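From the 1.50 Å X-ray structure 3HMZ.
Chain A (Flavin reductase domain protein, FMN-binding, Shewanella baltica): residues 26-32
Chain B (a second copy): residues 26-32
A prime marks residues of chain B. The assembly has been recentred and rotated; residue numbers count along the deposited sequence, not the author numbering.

Chain A, residues 26-32: LNHGPTV
Chain B 26-32: LNHGPTV

No direct hydrogen bond joins these two stretches; backbone meets backbone at a pair of glycines, and two waters make the polar links. An exact two-fold axis relates the copies, so each contact between unlike atoms has a symmetry mate, while Gly29 CA to Gly29′ CA, at 4.0 Å, lies across the axis and occurs once. The segments run nearly antiparallel, their 27-to-31 CA vectors 170° apart.

Each chain forms a type I turn from Leu26 to Gly29, with Asn27 at phi/psi -63/-32 and His28 at -80/4, closed by a hydrogen bond from Gly29 N to Leu26 O (3.0 Å). Gly29 then adopts 69/42, a positive phi that favours glycine, before Pro30 (-69/156, C-gamma endo) and Thr31 (-73/139) extend the chain. Glycine suits the crossing for a second reason: an ideal CB on Gly29 would point toward the partner and clash with Gly29′ O at 2.2 Å. Without it, Gly29 CA approaches Gly29′ O to 3.6 Å in a CA-H...O contact with 156° at the hydrogen. This weak attraction accompanies a less favourable pairing, His28 O against Gly29′ O at 3.3 Å, where two acceptors share no proton.

Two waters link the chains through Asn27 O, Gly29 O and Thr31 OG1 and their mates. Water 1 donates to Asn27 O and Gly29′ O, both at 2.9 Å, and accepts from Thr31′ OG1 at 2.8 Å; water 2 makes the symmetry-related set. Thr31 OG1 and Asn27′ O lie 4.5 Å apart, leaving the water to bridge them. Threonine suits this place because its m rotamer (chi1 -68°) presents a hydroxyl donor to the water.

Asn27 (chi1 -128°, chi2 29°) contributes its carbonyl here, while its side-chain OD1 and ND2 are hydrogen-bonded elsewhere in the structure. The CB of His28 (p, chi2 -58°) and that of Pro30 point away; His28 reaches this contact through its backbone O while NE2 bonds elsewhere, and the ring of Pro30 is compatible with its phi. Leu26 (-115/-1; m, t) and Val32 (-119/169; chi1 -54°, m) remain out of reach. The contact buries just 161 Å².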

# COMPACT_ATOMS: atom_id res chain seq x y z
N LEU A 26 2.80 -6.08 -5.73
CA LEU A 26 2.59 -5.14 -4.64
C LEU A 26 1.16 -4.62 -4.55
O LEU A 26 0.89 -3.78 -3.71
CB LEU A 26 3.54 -3.95 -4.80
CG LEU A 26 5.02 -4.26 -4.83
CD1 LEU A 26 5.84 -3.00 -5.03
CD2 LEU A 26 5.47 -5.03 -3.57
N ASN A 27 0.28 -5.06 -5.45
CA ASN A 27 -1.03 -4.41 -5.59
C ASN A 27 -1.92 -4.52 -4.35
O ASN A 27 -2.67 -3.58 -4.06
CB ASN A 27 -1.75 -4.91 -6.84
CG ASN A 27 -2.24 -3.79 -7.72
OD1 ASN A 27 -1.66 -2.72 -7.75
ND2 ASN A 27 -3.26 -4.07 -8.50
N HIS A 28 -1.77 -5.63 -3.63
CA HIS A 28 -2.51 -5.88 -2.41
C HIS A 28 -1.92 -5.15 -1.17
O HIS A 28 -2.42 -5.32 -0.06
CB HIS A 28 -2.65 -7.37 -2.16
CG HIS A 28 -1.36 -8.08 -1.97
ND1 HIS A 28 -0.34 -8.07 -2.91
CD2 HIS A 28 -0.95 -8.89 -0.97
CE1 HIS A 28 0.66 -8.81 -2.46
NE2 HIS A 28 0.32 -9.31 -1.28
N GLY A 29 -0.88 -4.33 -1.38
CA GLY A 29 -0.30 -3.49 -0.36
C GLY A 29 0.46 -4.18 0.78
O GLY A 29 0.39 -3.75 1.93
N PRO A 30 1.28 -5.19 0.45
CA PRO A 30 2.04 -5.82 1.52
C PRO A 30 3.13 -4.90 2.09
O PRO A 30 3.65 -4.03 1.39
CB PRO A 30 2.73 -6.99 0.79
CG PRO A 30 2.94 -6.47 -0.63
CD PRO A 30 1.68 -5.70 -0.88
N THR A 31 3.49 -5.18 3.32
CA THR A 31 4.69 -4.63 3.92
C THR A 31 5.85 -5.39 3.24
O THR A 31 5.74 -6.58 2.98
CB THR A 31 4.66 -4.81 5.43
OG1 THR A 31 3.61 -3.97 5.93
CG2 THR A 31 5.96 -4.46 6.05
N VAL A 32 6.91 -4.65 2.90
CA VAL A 32 8.03 -5.20 2.19
C VAL A 32 9.32 -5.11 2.96
O VAL A 32 9.38 -4.48 4.02
CB VAL A 32 8.22 -4.48 0.82
CG1 VAL A 32 6.91 -4.53 0.01
CG2 VAL A 32 8.64 -3.01 0.99
N LEU B 26 -4.39 3.06 7.00
CA LEU B 26 -3.91 2.64 5.70
C LEU B 26 -2.68 1.74 5.76
O LEU B 26 -2.16 1.37 4.72
CB LEU B 26 -3.58 3.86 4.84
CG LEU B 26 -4.72 4.83 4.59
CD1 LEU B 26 -4.25 6.01 3.76
CD2 LEU B 26 -5.94 4.14 3.95
N ASN B 27 -2.18 1.46 6.97
CA ASN B 27 -0.86 0.83 7.09
C ASN B 27 -0.76 -0.57 6.49
O ASN B 27 0.29 -0.94 5.96
CB ASN B 27 -0.39 0.85 8.55
CG ASN B 27 0.99 1.42 8.71
OD1 ASN B 27 1.42 2.25 7.94
ND2 ASN B 27 1.65 1.02 9.78
N HIS B 28 -1.88 -1.29 6.54
CA HIS B 28 -1.98 -2.63 5.98
C HIS B 28 -2.19 -2.65 4.45
O HIS B 28 -2.34 -3.72 3.86
CB HIS B 28 -3.05 -3.43 6.70
CG HIS B 28 -4.42 -2.87 6.57
ND1 HIS B 28 -4.75 -1.59 6.97
CD2 HIS B 28 -5.56 -3.46 6.17
CE1 HIS B 28 -6.04 -1.40 6.75
NE2 HIS B 28 -6.56 -2.51 6.25
N GLY B 29 -2.17 -1.46 3.81
CA GLY B 29 -2.23 -1.32 2.38
C GLY B 29 -3.55 -1.68 1.69
O GLY B 29 -3.55 -2.24 0.59
N PRO B 30 -4.68 -1.28 2.27
CA PRO B 30 -5.94 -1.58 1.59
C PRO B 30 -6.12 -0.78 0.30
O PRO B 30 -5.60 0.32 0.17
CB PRO B 30 -6.99 -1.10 2.61
CG PRO B 30 -6.31 0.07 3.32
CD PRO B 30 -4.90 -0.41 3.45
N THR B 31 -6.93 -1.33 -0.59
CA THR B 31 -7.45 -0.60 -1.72
C THR B 31 -8.50 0.35 -1.12
O THR B 31 -9.23 -0.03 -0.20
CB THR B 31 -8.02 -1.57 -2.74
OG1 THR B 31 -6.92 -2.30 -3.29
CG2 THR B 31 -8.75 -0.85 -3.82
N VAL B 32 -8.52 1.58 -1.61
CA VAL B 32 -9.40 2.61 -1.10
C VAL B 32 -10.37 3.13 -2.12
O VAL B 32 -10.26 2.79 -3.31
CB VAL B 32 -8.57 3.80 -0.53
CG1 VAL B 32 -7.55 3.31 0.51
CG2 VAL B 32 -7.82 4.56 -1.64
O HOH W 1 -4.54 -3.03 -1.98
O HOH W 2 1.21 -3.28 4.63